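Local coordinates for protein WZI (Escherichia coli, PDB 2YNK) that probably binds capsular polysaccharide as an outer membrane beta-barrel lectin, underpinning the assembly of the group 1 capsule at the cell surface, at residues T29-Q34 and Q194-A199; Q141-G146 and F172-A177; L3-N8 and G146-W151; G215-F220 and G229-M234. All coordinates share one frame; numbering follows the deposited sequence.

Contact 1. Residues T29-Q34 and Q194-A199; sequences TWPLSQ and QYQISA. With HEX (hexane), chain S.
Gln196 reaches inward from barrel strand 193-201 to meet Trp30 and Pro31 on the N-terminal segment that runs inside the 18-stranded beta-barrel. Its NE2 donates to Trp30 O at 3.1 Å, in a nearly straight bond (175° at the hydrogen). Trp30 O lies in the plane of the Gln196 amide, whereas NE2 stands well above the plane of the carbonyl it binds. Next to this bond, Pro31 CD packs on Gln196 NE2 at 3.3 Å; the peptide between Trp30 and Pro31 is cis. The CG2 methyl of Thr29 touches Gln196 NE2 at 3.6 Å. Gln196 gets this far because CG is anti to the backbone N (chi1 -164°) and the chain is extended beyond it. In the next shell, Gln175 OE1 accepts a second bond from NE2, while OE1 of Gln196 takes bonds from Trp152 NE1 and Gln150 NE2, so both ends of this buried amide are held. Thr29 OG1 bonds to Arg217, and Ser33 OG to Arg176 O. Tyr195 points to the other side of the strand, where a hexane lies over one face of its ring. Farther along, water 1 donates to Thr29 O at 3.0 Å and weakly accepts from Gln194 NE2 at 3.4 Å.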
loop_
_atom_site.group_PDB
_atom_site.type_symbol
_atom_site.label_atom_id
_atom_site.label_comp_id
_atom_site.label_asym_id
_atom_site.label_seq_id
_atom_site.Cartn_x
_atom_site.Cartn_y
_atom_site.Cartn_z
ATOM N N THR A 29 -6.016 2.678 -5.145
ATOM C CA THR A 29 -5.497 3.973 -4.754
ATOM C C THR A 29 -5.829 4.235 -3.295
ATOM O O THR A 29 -6.957 4.616 -2.961
ATOM C CB THR A 29 -6.061 5.084 -5.636
ATOM O OG1 THR A 29 -5.497 4.958 -6.942
ATOM C CG2 THR A 29 -5.718 6.438 -5.102
ATOM N N TRP A 30 -4.831 4.008 -2.435
ATOM C CA TRP A 30 -4.920 4.332 -1.020
ATOM C C TRP A 30 -4.182 5.607 -0.729
ATOM O O TRP A 30 -3.208 5.917 -1.401
ATOM C CB TRP A 30 -4.340 3.210 -0.194
ATOM C CG TRP A 30 -5.115 1.936 -0.336
ATOM C CD1 TRP A 30 -5.199 1.114 -1.448
ATOM C CD2 TRP A 30 -5.968 1.306 0.673
ATOM N NE1 TRP A 30 -6.019 0.046 -1.200
ATOM C CE2 TRP A 30 -6.508 0.100 0.054
ATOM C CE3 TRP A 30 -6.317 1.608 1.979
ATOM C CZ2 TRP A 30 -7.356 -0.753 0.732
ATOM C CZ3 TRP A 30 -7.176 0.742 2.655
ATOM C CH2 TRP A 30 -7.683 -0.411 2.045
ATOM N N PRO A 31 -4.632 6.365 0.281
ATOM C CA PRO A 31 -5.728 6.041 1.181
ATOM C C PRO A 31 -7.095 6.153 0.504
ATOM O O PRO A 31 -7.245 6.881 -0.480
ATOM C CB PRO A 31 -5.577 7.085 2.282
ATOM C CG PRO A 31 -5.057 8.262 1.571
ATOM C CD PRO A 31 -4.114 7.715 0.538
ATOM N N LEU A 32 -8.074 5.419 1.026
ATOM C CA LEU A 32 -9.446 5.449 0.493
ATOM C C LEU A 32 -10.292 6.459 1.257
ATOM O O LEU A 32 -10.198 6.556 2.475
ATOM C CB LEU A 32 -10.107 4.073 0.627
ATOM C CG LEU A 32 -9.363 2.854 0.091
ATOM C CD1 LEU A 32 -10.015 1.582 0.590
ATOM C CD2 LEU A 32 -9.307 2.887 -1.424
ATOM N N SER A 33 -11.134 7.193 0.542
ATOM C CA SER A 33 -12.186 8.005 1.175
ATOM C C SER A 33 -13.257 7.104 1.789
ATOM O O SER A 33 -13.768 6.221 1.131
ATOM C CB SER A 33 -12.829 8.923 0.146
ATOM O OG SER A 33 -11.839 9.626 -0.587
ATOM N N GLN A 34 -13.579 7.320 3.056
ATOM C CA GLN A 34 -14.568 6.492 3.747
ATOM C C GLN A 34 -15.948 6.658 3.076
ATOM O O GLN A 34 -16.687 5.694 2.891
ATOM C CB GLN A 34 -14.642 6.868 5.240
ATOM C CG GLN A 34 -15.053 5.725 6.153
ATOM C CD GLN A 34 -15.438 6.179 7.552
ATOM O OE1 GLN A 34 -14.669 6.845 8.243
ATOM N NE2 GLN A 34 -16.644 5.811 7.978
ATOM N N GLN A 194 -11.163 8.351 -10.136
ATOM C CA GLN A 194 -10.535 8.959 -8.974
ATOM C C GLN A 194 -9.158 9.526 -9.302
ATOM O O GLN A 194 -8.406 8.964 -10.117
ATOM C CB GLN A 194 -10.419 7.934 -7.848
ATOM C CG GLN A 194 -9.526 8.328 -6.674
ATOM C CD GLN A 194 -10.054 9.507 -5.868
ATOM O OE1 GLN A 194 -10.329 10.581 -6.409
ATOM N NE2 GLN A 194 -10.161 9.319 -4.556
ATOM N N TYR A 195 -8.846 10.648 -8.656
ATOM C CA TYR A 195 -7.539 11.245 -8.741
ATOM C C TYR A 195 -6.914 11.270 -7.356
ATOM O O TYR A 195 -7.604 11.333 -6.338
ATOM C CB TYR A 195 -7.623 12.659 -9.329
ATOM C CG TYR A 195 -8.093 13.715 -8.355
ATOM C CD1 TYR A 195 -9.444 13.982 -8.190
ATOM C CD2 TYR A 195 -7.184 14.451 -7.599
ATOM C CE1 TYR A 195 -9.881 14.947 -7.299
ATOM C CE2 TYR A 195 -7.613 15.416 -6.703
ATOM C CZ TYR A 195 -8.964 15.658 -6.552
ATOM O OH TYR A 195 -9.391 16.618 -5.663
ATOM N N GLN A 196 -5.589 11.203 -7.327
ATOM C CA GLN A 196 -4.836 11.541 -6.125
ATOM C C GLN A 196 -3.660 12.397 -6.534
ATOM O O GLN A 196 -2.919 12.050 -7.453
ATOM C CB GLN A 196 -4.354 10.287 -5.394
ATOM C CG GLN A 196 -3.919 10.558 -3.963
ATOM C CD GLN A 196 -3.310 9.345 -3.307
ATOM O OE1 GLN A 196 -2.095 9.128 -3.378
ATOM N NE2 GLN A 196 -4.144 8.534 -2.681
ATOM N N ILE A 197 -3.498 13.533 -5.874
ATOM C CA ILE A 197 -2.319 14.360 -6.091
ATOM C C ILE A 197 -1.630 14.491 -4.753
ATOM O O ILE A 197 -2.301 14.564 -3.726
ATOM C CB ILE A 197 -2.669 15.740 -6.693
ATOM C CG1 ILE A 197 -3.531 16.568 -5.739
ATOM C CG2 ILE A 197 -3.399 15.567 -8.021
ATOM C CD1 ILE A 197 -4.055 17.849 -6.359
ATOM N N SER A 198 -0.296 14.473 -4.758
ATOM C CA SER A 198 0.471 14.718 -3.525
ATOM C C SER A 198 1.780 15.456 -3.767
ATOM O O SER A 198 2.471 15.224 -4.774
ATOM C CB SER A 198 0.738 13.411 -2.761
ATOM O OG SER A 198 1.499 12.492 -3.523
ATOM N N ALA A 199 2.092 16.359 -2.837
ATOM C CA ALA A 199 3.401 17.028 -2.775
ATOM C C ALA A 199 3.997 16.796 -1.385
ATOM O O ALA A 199 3.380 17.141 -0.381
ATOM C CB ALA A 199 3.269 18.510 -3.071
HETATM C C1 HEX S . -7.724 18.248 -9.644
HETATM C C2 HEX S . -9.031 18.536 -8.923
HETATM C C3 HEX S . -10.248 17.934 -9.635
HETATM C C4 HEX S . -11.516 18.701 -9.259
HETATM C C5 HEX S . -12.763 18.231 -10.008
HETATM C C6 HEX S . -13.915 19.191 -9.770
HETATM O O HOH W 1 -9.387 6.407 -2.882
#

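Contact 2. Residues Q141-G146 and F172-A177; sequences QWLSFG and FLMQRA
Two adjacent strands of the barrel wall, 141-145 and 170-176, meet antiparallel here, with Trp142 facing Gln175 and Ser144 facing Leu173 as hydrogen-bonded pairs. Each pair is closed by two backbone bonds, among them Trp142 N to Gln175 O and Ser144 N to Leu173 O, both at 2.8 Å. Leu143 with Met174, between them, and Phe145 with Phe172, beyond Ser144 and Leu173, are non-hydrogen-bonded pairs and carry their side chains to the hydrocarbon-facing side; Leu143 touches a bound dodecane there, as expected of a surface turned to the membrane. At the far end of that side, Phe145 CD1 sits over the centre of one face of the Phe172 ring, 3.5 Å from Phe172 CZ. The ring planes are inclined at 54° and their centroids lie 4.8 Å apart. Leu143 CD1 rests on Met174 CG at 4.1 Å, and the bent selenomethionine chain of Met174 carries CE to Gln141 CB and CG. On the opposite, lumenal side, Ala177 CB lies 3.7 Å from Trp142 CD1, while the indole NE1 donates to Glu35. Water 2 joins the strand ends, accepting from Gln141 NE2 at 3.1 Å and from Arg176 NE, the water lying in the guanidinium plane, at its edge. Gln141 NE2 also bonds to Trp139 O, and Arg176 NH1 to Ala180 O. Strand 141-145 continues the sheet to strand 127-138, and strand 170-176 to strand 193-201. From within, strand 32-33 covers Trp142 and Gln175 through Ser33, and the chain leaves the wall at Gly146.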
loop_
_atom_site.group_PDB
_atom_site.type_symbol
_atom_site.label_atom_id
_atom_site.label_comp_id
_atom_site.label_asym_id
_atom_site.label_seq_id
_atom_site.Cartn_x
_atom_site.Cartn_y
_atom_site.Cartn_z
ATOM N N GLN A 141 -13.888 17.177 -2.328
ATOM C CA GLN A 141 -12.449 16.931 -2.318
ATOM C C GLN A 141 -11.930 16.898 -0.888
ATOM O O GLN A 141 -12.313 17.721 -0.058
ATOM C CB GLN A 141 -11.685 17.980 -3.138
ATOM C CG GLN A 141 -12.304 18.327 -4.484
ATOM C CD GLN A 141 -12.822 17.114 -5.242
ATOM O OE1 GLN A 141 -12.105 16.133 -5.431
ATOM N NE2 GLN A 141 -14.074 17.180 -5.681
ATOM N N TRP A 142 -11.069 15.926 -0.615
ATOM C CA TRP A 142 -10.353 15.848 0.653
ATOM C C TRP A 142 -8.969 16.451 0.533
ATOM O O TRP A 142 -8.167 16.011 -0.296
ATOM C CB TRP A 142 -10.213 14.401 1.078
ATOM C CG TRP A 142 -11.387 13.868 1.834
ATOM C CD1 TRP A 142 -12.281 12.885 1.432
ATOM C CD2 TRP A 142 -11.815 14.254 3.176
ATOM N NE1 TRP A 142 -13.208 12.644 2.414
ATOM C CE2 TRP A 142 -12.990 13.440 3.481
ATOM C CE3 TRP A 142 -11.359 15.158 4.117
ATOM C CZ2 TRP A 142 -13.663 13.549 4.681
ATOM C CZ3 TRP A 142 -12.050 15.265 5.325
ATOM C CH2 TRP A 142 -13.174 14.471 5.601
ATOM N N LEU A 143 -8.691 17.458 1.356
ATOM C CA LEU A 143 -7.371 18.063 1.429
ATOM C C LEU A 143 -6.739 17.664 2.743
ATOM O O LEU A 143 -7.345 17.831 3.801
ATOM C CB LEU A 143 -7.453 19.586 1.339
ATOM C CG LEU A 143 -6.105 20.329 1.364
ATOM C CD1 LEU A 143 -5.138 19.784 0.316
ATOM C CD2 LEU A 143 -6.328 21.825 1.176
ATOM N N SER A 144 -5.512 17.159 2.674
ATOM C CA SER A 144 -4.859 16.569 3.831
ATOM C C SER A 144 -3.438 17.097 4.070
ATOM O O SER A 144 -2.704 17.358 3.123
ATOM C CB SER A 144 -4.790 15.072 3.613
ATOM O OG SER A 144 -4.200 14.464 4.736
ATOM N N PHE A 145 -3.053 17.250 5.332
ATOM C CA PHE A 145 -1.658 17.514 5.673
ATOM C C PHE A 145 -1.214 16.567 6.766
ATOM O O PHE A 145 -1.956 16.321 7.714
ATOM C CB PHE A 145 -1.417 18.954 6.136
ATOM C CG PHE A 145 0.034 19.240 6.433
ATOM C CD1 PHE A 145 0.922 19.534 5.409
ATOM C CD2 PHE A 145 0.526 19.164 7.731
ATOM C CE1 PHE A 145 2.267 19.769 5.678
ATOM C CE2 PHE A 145 1.861 19.396 8.004
ATOM C CZ PHE A 145 2.731 19.698 6.977
ATOM N N GLY A 146 0.011 16.060 6.632
ATOM C CA GLY A 146 0.575 15.128 7.602
ATOM C C GLY A 146 1.586 14.174 6.999
ATOM O O GLY A 146 2.203 14.462 5.967
ATOM N N PHE A 172 1.203 17.322 1.505
ATOM C CA PHE A 172 -0.191 17.586 1.188
ATOM C C PHE A 172 -0.722 16.496 0.264
ATOM O O PHE A 172 0.015 15.946 -0.555
ATOM C CB PHE A 172 -0.328 18.955 0.527
ATOM C CG PHE A 172 -0.002 20.097 1.445
ATOM C CD1 PHE A 172 -0.986 20.673 2.234
ATOM C CD2 PHE A 172 1.293 20.582 1.541
ATOM C CE1 PHE A 172 -0.693 21.715 3.092
ATOM C CE2 PHE A 172 1.594 21.625 2.398
ATOM C CZ PHE A 172 0.593 22.195 3.170
ATOM N N LEU A 173 -2.002 16.183 0.406
ATOM C CA LEU A 173 -2.630 15.131 -0.385
ATOM C C LEU A 173 -4.096 15.490 -0.672
ATOM O O LEU A 173 -4.780 16.047 0.184
ATOM C CB LEU A 173 -2.521 13.797 0.364
ATOM C CG LEU A 173 -2.904 12.519 -0.384
ATOM C CD1 LEU A 173 -2.186 11.345 0.259
ATOM C CD2 LEU A 173 -4.416 12.296 -0.413
HETATM N N MSE A 174 -4.553 15.187 -1.883
HETATM C CA MSE A 174 -5.886 15.570 -2.318
HETATM C C MSE A 174 -6.525 14.472 -3.115
HETATM O O MSE A 174 -5.856 13.809 -3.903
HETATM C CB MSE A 174 -5.832 16.869 -3.108
HETATM C CG MSE A 174 -6.990 17.763 -2.670
HETATM SE SE MSE A 174 -7.044 19.436 -3.713
HETATM C CE MSE A 174 -8.906 19.388 -4.367
ATOM N N GLN A 175 -7.836 14.300 -2.907
ATOM C CA GLN A 175 -8.626 13.183 -3.449
ATOM C C GLN A 175 -10.102 13.525 -3.607
ATOM O O GLN A 175 -10.602 14.417 -2.935
ATOM C CB GLN A 175 -8.601 12.025 -2.467
ATOM C CG GLN A 175 -7.377 11.173 -2.548
ATOM C CD GLN A 175 -7.448 9.989 -1.624
ATOM O OE1 GLN A 175 -6.514 9.189 -1.577
ATOM N NE2 GLN A 175 -8.553 9.859 -0.888
ATOM N N ARG A 176 -10.815 12.764 -4.432
ATOM C CA ARG A 176 -12.275 12.816 -4.397
ATOM C C ARG A 176 -12.754 12.136 -3.123
ATOM O O ARG A 176 -12.109 11.209 -2.638
ATOM C CB ARG A 176 -12.902 12.104 -5.596
ATOM C CG ARG A 176 -12.565 12.705 -6.949
ATOM C CD ARG A 176 -13.362 12.013 -8.043
ATOM N NE ARG A 176 -14.724 12.541 -8.160
ATOM C CZ ARG A 176 -15.698 11.979 -8.874
ATOM N NH1 ARG A 176 -15.506 10.843 -9.533
ATOM N NH2 ARG A 176 -16.890 12.554 -8.912
ATOM N N ALA A 177 -13.884 12.589 -2.583
ATOM C CA ALA A 177 -14.525 11.888 -1.463
ATOM C C ALA A 177 -15.367 10.767 -2.051
ATOM O O ALA A 177 -14.974 9.605 -1.994
ATOM C CB ALA A 177 -15.363 12.838 -0.624
HETATM O O HOH W 2 -15.955 15.452 -7.413
#

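Contact 3. Residues L3-N8 and G146-W151; sequences LVVNDN and GQVPQW
Val5 and Val148 form the close end of this contact, where the N-terminal segment meets the loop that leaves the barrel wall at Gly146. Val5 CG1 touches Val148 CG1 at 3.6 Å, methyl to methyl, with the two side chains crossing at a slant. Val148 CG1 is anti to the backbone N (chi1 177°), which turns that methyl to Val5. Pro149 adds the flank of its ring: its CG lies 4.1 Å from Val5 CB, and its CD comes equally near to Val5 CG1. Val148 is buried, whereas Val5 and Pro149 keep part of their surface exposed.

The other end is looser and polar. Asn6 ND2 donates to Gln150 O at 3.4 Å, a weak bond despite a reasonable angle of 155°. Asn6 ND2 also packs against Trp151 CB at 3.8 Å and near CE3 of the indole; the amide and ring planes stand 75° apart, and the side chains cross at about a right angle. The Gln150 side chain leaves from the other side of the backbone; NE2 bonds to Gln196 and Ser198 of strand 193-201, and OE1 accepts from Arg162 of the loop before strand 170-176.

On one side of the contact, strand 3-4 pairs with strand 32-33, and Asp7 then caps helix 8-19 by bonding its OD2 to Leu10 N. On the other, Gln147 keeps a backbone bond to Ala132 of strand 127-138, and Trp151 begins strand 151-152, which pairs antiparallel with strand 29-30 inside the barrel.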
loop_
_atom_site.group_PDB
_atom_site.type_symbol
_atom_site.label_atom_id
_atom_site.label_comp_id
_atom_site.label_asym_id
_atom_site.label_seq_id
_atom_site.Cartn_x
_atom_site.Cartn_y
_atom_site.Cartn_z
ATOM N N LEU A 3 -10.136 10.012 5.465
ATOM C CA LEU A 3 -9.193 9.083 4.852
ATOM C C LEU A 3 -9.132 7.769 5.617
ATOM O O LEU A 3 -9.368 7.728 6.823
ATOM C CB LEU A 3 -7.795 9.692 4.803
ATOM C CG LEU A 3 -7.661 11.029 4.072
ATOM C CD1 LEU A 3 -6.182 11.406 3.974
ATOM C CD2 LEU A 3 -8.340 10.977 2.706
ATOM N N VAL A 4 -8.819 6.702 4.886
ATOM C CA VAL A 4 -8.642 5.370 5.451
ATOM C C VAL A 4 -7.337 4.832 4.861
ATOM O O VAL A 4 -7.311 4.353 3.736
ATOM C CB VAL A 4 -9.830 4.433 5.121
ATOM C CG1 VAL A 4 -9.786 3.174 5.980
ATOM C CG2 VAL A 4 -11.146 5.170 5.308
ATOM N N VAL A 5 -6.254 4.964 5.627
ATOM C CA VAL A 5 -4.922 4.565 5.181
ATOM C C VAL A 5 -4.766 3.043 5.146
ATOM O O VAL A 5 -5.618 2.310 5.660
ATOM C CB VAL A 5 -3.816 5.179 6.080
ATOM C CG1 VAL A 5 -3.796 6.695 5.930
ATOM C CG2 VAL A 5 -3.990 4.759 7.531
ATOM N N ASN A 6 -3.673 2.585 4.541
ATOM C CA ASN A 6 -3.417 1.160 4.363
ATOM C C ASN A 6 -3.735 0.333 5.607
ATOM O O ASN A 6 -3.001 0.379 6.583
ATOM C CB ASN A 6 -1.946 0.907 3.992
ATOM C CG ASN A 6 -1.505 1.656 2.760
ATOM O OD1 ASN A 6 -2.166 2.587 2.299
ATOM N ND2 ASN A 6 -0.366 1.260 2.225
ATOM N N ASP A 7 -4.837 -0.411 5.568
ATOM C CA ASP A 7 -5.121 -1.457 6.552
ATOM C C ASP A 7 -5.238 -2.748 5.771
ATOM O O ASP A 7 -5.832 -2.771 4.702
ATOM C CB ASP A 7 -6.425 -1.174 7.279
ATOM C CG ASP A 7 -6.716 -2.191 8.372
ATOM O OD1 ASP A 7 -5.889 -2.315 9.300
ATOM O OD2 ASP A 7 -7.781 -2.854 8.315
ATOM N N ASN A 8 -4.664 -3.821 6.282
ATOM C CA ASN A 8 -4.563 -5.047 5.493
ATOM C C ASN A 8 -5.829 -5.895 5.631
ATOM O O ASN A 8 -6.307 -6.461 4.652
ATOM C CB ASN A 8 -3.326 -5.841 5.902
ATOM C CG ASN A 8 -3.108 -7.066 5.052
ATOM O OD1 ASN A 8 -3.093 -6.993 3.828
ATOM N ND2 ASN A 8 -2.921 -8.205 5.697
ATOM N N GLY A 146 0.011 16.060 6.632
ATOM C CA GLY A 146 0.575 15.128 7.602
ATOM C C GLY A 146 1.586 14.174 6.999
ATOM O O GLY A 146 2.203 14.462 5.967
ATOM N N GLN A 147 1.758 13.032 7.656
ATOM C CA GLN A 147 2.605 11.973 7.142
ATOM C C GLN A 147 1.718 10.801 6.826
ATOM O O GLN A 147 1.639 9.851 7.614
ATOM C CB GLN A 147 3.682 11.581 8.157
ATOM C CG GLN A 147 4.752 12.644 8.310
ATOM C CD GLN A 147 5.857 12.277 9.279
ATOM O OE1 GLN A 147 5.692 11.428 10.158
ATOM N NE2 GLN A 147 6.998 12.935 9.132
ATOM N N VAL A 148 1.041 10.875 5.677
ATOM C CA VAL A 148 0.078 9.839 5.290
ATOM C C VAL A 148 0.699 8.852 4.304
ATOM O O VAL A 148 1.170 9.263 3.242
ATOM C CB VAL A 148 -1.200 10.437 4.649
ATOM C CG1 VAL A 148 -2.142 9.323 4.199
ATOM C CG2 VAL A 148 -1.883 11.378 5.620
ATOM N N PRO A 149 0.686 7.549 4.642
ATOM C CA PRO A 149 1.113 6.551 3.665
ATOM C C PRO A 149 0.118 6.392 2.524
ATOM O O PRO A 149 -1.107 6.596 2.713
ATOM C CB PRO A 149 1.182 5.258 4.487
ATOM C CG PRO A 149 0.230 5.472 5.604
ATOM C CD PRO A 149 0.332 6.932 5.932
ATOM N N GLN A 150 0.649 6.012 1.361
ATOM C CA GLN A 150 -0.172 5.742 0.178
ATOM C C GLN A 150 0.027 4.312 -0.304
ATOM O O GLN A 150 0.924 3.589 0.177
ATOM C CB GLN A 150 0.199 6.696 -0.958
ATOM C CG GLN A 150 -0.157 8.153 -0.725
ATOM C CD GLN A 150 0.775 9.094 -1.468
ATOM O OE1 GLN A 150 1.988 9.132 -1.211
ATOM N NE2 GLN A 150 0.212 9.874 -2.383
ATOM N N TRP A 151 -0.826 3.917 -1.250
ATOM C CA TRP A 151 -0.587 2.730 -2.059
ATOM C C TRP A 151 -1.124 2.952 -3.424
ATOM O O TRP A 151 -2.316 3.228 -3.582
ATOM C CB TRP A 151 -1.241 1.516 -1.451
ATOM C CG TRP A 151 -0.889 0.215 -2.120
ATOM C CD1 TRP A 151 -1.520 -0.382 -3.204
ATOM C CD2 TRP A 151 0.177 -0.713 -1.743
ATOM N NE1 TRP A 151 -0.933 -1.583 -3.514
ATOM C CE2 TRP A 151 0.095 -1.837 -2.673
ATOM C CE3 TRP A 151 1.158 -0.723 -0.761
ATOM C CZ2 TRP A 151 0.966 -2.912 -2.598
ATOM C CZ3 TRP A 151 2.023 -1.819 -0.693
ATOM C CH2 TRP A 151 1.923 -2.883 -1.586
#

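Contact 4. Residues G215-F220 and G229-M234; sequences GGRFTF and GASRIM
Gly216 and Arg232 bind each other twice through the backbone, with Gly216 N to Arg232 O and Arg232 N to Gly216 O both at 2.8 Å. Phe218 and Ala230 repeat the arrangement: Phe218 N meets Ala230 O at 2.8 Å in a bond of 174°, and Ala230 N returns one to Phe218 O. Between these pairs, Arg217 faces Ser231, with CB of Arg217 3.8 Å from Ser231 CB. With CG anti to the backbone N (chi1 167°), Arg217 CG lies 3.6 Å from Ala230 O, and the chain runs on extended as far as NE. Arg217 NH1 makes a weak bond to Ser231 OG at 3.3 Å. The stronger ties of the guanidinium lie elsewhere: a salt bridge from NH2 to Asp274 on the next strand, another bond from NH2 to Ser28 OG, and one from NE to Thr29 OG1. On the same face, Thr219 CG2 covers Gly229 CA at 3.7 Å, and Ile233 CD1 covers Gly215 CA equally closely. Phe218, Ala230 and Arg232 occupy the other face, with hydrocarbon bound near the first two and Arg232 paired with Glu298. The whole is a beta hairpin, strands 212-221 and 226-236, of the kind that builds an antiparallel outer membrane barrel.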
loop_
_atom_site.group_PDB
_atom_site.type_symbol
_atom_site.label_atom_id
_atom_site.label_comp_id
_atom_site.label_asym_id
_atom_site.label_seq_id
_atom_site.Cartn_x
_atom_site.Cartn_y
_atom_site.Cartn_z
ATOM N N GLY A 215 3.518 14.174 -7.222
ATOM C CA GLY A 215 2.933 13.069 -7.973
ATOM C C GLY A 215 1.440 13.120 -8.208
ATOM O O GLY A 215 0.694 13.845 -7.536
ATOM N N GLY A 216 1.011 12.314 -9.166
ATOM C CA GLY A 216 -0.371 12.306 -9.601
ATOM C C GLY A 216 -0.766 10.915 -10.031
ATOM O O GLY A 216 0.042 10.172 -10.602
ATOM N N ARG A 217 -2.010 10.560 -9.743
ATOM C CA ARG A 217 -2.540 9.272 -10.131
ATOM C C ARG A 217 -4.013 9.390 -10.505
ATOM O O ARG A 217 -4.778 10.117 -9.861
ATOM C CB ARG A 217 -2.368 8.274 -8.999
ATOM C CG ARG A 217 -3.169 7.001 -9.213
ATOM C CD ARG A 217 -2.817 5.932 -8.209
ATOM N NE ARG A 217 -3.569 4.712 -8.477
ATOM C CZ ARG A 217 -3.250 3.815 -9.406
ATOM N NH1 ARG A 217 -2.180 3.992 -10.185
ATOM N NH2 ARG A 217 -4.007 2.733 -9.558
ATOM N N PHE A 218 -4.391 8.655 -11.542
ATOM C CA PHE A 218 -5.743 8.679 -12.075
ATOM C C PHE A 218 -6.183 7.256 -12.357
ATOM O O PHE A 218 -5.399 6.453 -12.872
ATOM C CB PHE A 218 -5.785 9.488 -13.368
ATOM C CG PHE A 218 -7.161 9.626 -13.955
ATOM C CD1 PHE A 218 -7.989 10.680 -13.586
ATOM C CD2 PHE A 218 -7.630 8.710 -14.896
ATOM C CE1 PHE A 218 -9.253 10.812 -14.136
ATOM C CE2 PHE A 218 -8.892 8.840 -15.447
ATOM C CZ PHE A 218 -9.705 9.889 -15.061
ATOM N N THR A 219 -7.433 6.948 -12.010
ATOM C CA THR A 219 -8.026 5.652 -12.330
ATOM C C THR A 219 -9.470 5.801 -12.791
ATOM O O THR A 219 -10.168 6.743 -12.402
ATOM C CB THR A 219 -8.026 4.732 -11.113
ATOM O OG1 THR A 219 -8.566 5.447 -10.006
ATOM C CG2 THR A 219 -6.621 4.288 -10.771
ATOM N N PHE A 220 -9.912 4.862 -13.620
ATOM C CA PHE A 220 -11.307 4.815 -14.033
ATOM C C PHE A 220 -11.714 3.422 -14.463
ATOM O O PHE A 220 -10.886 2.636 -14.951
ATOM C CB PHE A 220 -11.603 5.826 -15.148
ATOM C CG PHE A 220 -11.033 5.455 -16.491
ATOM C CD1 PHE A 220 -9.666 5.425 -16.695
ATOM C CD2 PHE A 220 -11.869 5.157 -17.552
ATOM C CE1 PHE A 220 -9.139 5.097 -17.928
ATOM C CE2 PHE A 220 -11.354 4.829 -18.791
ATOM C CZ PHE A 220 -9.984 4.798 -18.981
ATOM N N GLY A 229 -5.537 2.226 -14.539
ATOM C CA GLY A 229 -4.810 3.237 -13.782
ATOM C C GLY A 229 -3.646 3.847 -14.542
ATOM O O GLY A 229 -2.996 3.191 -15.362
ATOM N N ALA A 230 -3.399 5.120 -14.258
ATOM C CA ALA A 230 -2.221 5.821 -14.726
ATOM C C ALA A 230 -1.637 6.578 -13.531
ATOM O O ALA A 230 -2.382 7.084 -12.685
ATOM C CB ALA A 230 -2.592 6.778 -15.847
ATOM N N SER A 231 -0.316 6.639 -13.442
ATOM C CA SER A 231 0.313 7.403 -12.374
ATOM C C SER A 231 1.706 7.897 -12.740
ATOM O O SER A 231 2.454 7.247 -13.495
ATOM C CB SER A 231 0.345 6.604 -11.066
ATOM O OG SER A 231 0.621 5.233 -11.276
ATOM N N ARG A 232 2.035 9.062 -12.189
ATOM C CA ARG A 232 3.292 9.724 -12.457
ATOM C C ARG A 232 3.863 10.315 -11.160
ATOM O O ARG A 232 3.130 10.820 -10.313
ATOM C CB ARG A 232 3.059 10.801 -13.515
ATOM C CG ARG A 232 4.310 11.467 -14.062
ATOM C CD ARG A 232 3.953 12.350 -15.249
ATOM N NE ARG A 232 4.846 13.505 -15.392
ATOM C CZ ARG A 232 6.057 13.480 -15.952
ATOM N NH1 ARG A 232 6.576 12.348 -16.430
ATOM N NH2 ARG A 232 6.762 14.601 -16.032
ATOM N N ILE A 233 5.178 10.223 -11.013
ATOM C CA ILE A 233 5.904 10.770 -9.865
ATOM C C ILE A 233 7.129 11.510 -10.369
ATOM O O ILE A 233 7.829 11.008 -11.249
ATOM C CB ILE A 233 6.381 9.638 -8.930
ATOM C CG1 ILE A 233 5.348 9.351 -7.847
ATOM C CG2 ILE A 233 7.695 9.993 -8.260
ATOM C CD1 ILE A 233 5.247 10.436 -6.800
HETATM N N MSE A 234 7.401 12.691 -9.828
HETATM C CA MSE A 234 8.687 13.330 -10.102
HETATM C C MSE A 234 9.420 13.663 -8.827
HETATM O O MSE A 234 8.850 14.180 -7.869
HETATM C CB MSE A 234 8.582 14.542 -11.026
HETATM C CG MSE A 234 7.577 15.575 -10.561
HETATM SE SE MSE A 234 7.850 17.230 -11.595
HETATM C CE MSE A 234 5.937 17.741 -11.593
#

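Overall arrangement
Contacts 2 and 4 are seams of the barrel wall, their centres about 15 Å apart, while contacts 1 and 3 fasten the N-terminal region and the 146-151 loop inside it. Strand 193-201 lies between the two seams, and contact 1 joins both: Gln196 NE2 reaches Gln175 OE1 at 2.7 Å, and Thr29 OG1 bonds to Arg217 NE. Contact 3 shares Gly146 with contact 2 and is tied to contact 1, centres about 9 Å away, by Gln150 NE2 to Gln196 OE1 and Trp30 N to Trp151 O. Contacts 3 and 4 do not touch, their nearest atoms being about 5 Å apart. The nearest atoms of a dodecane and an octane are about 4 Å from the side chain of Phe145 in contact 2.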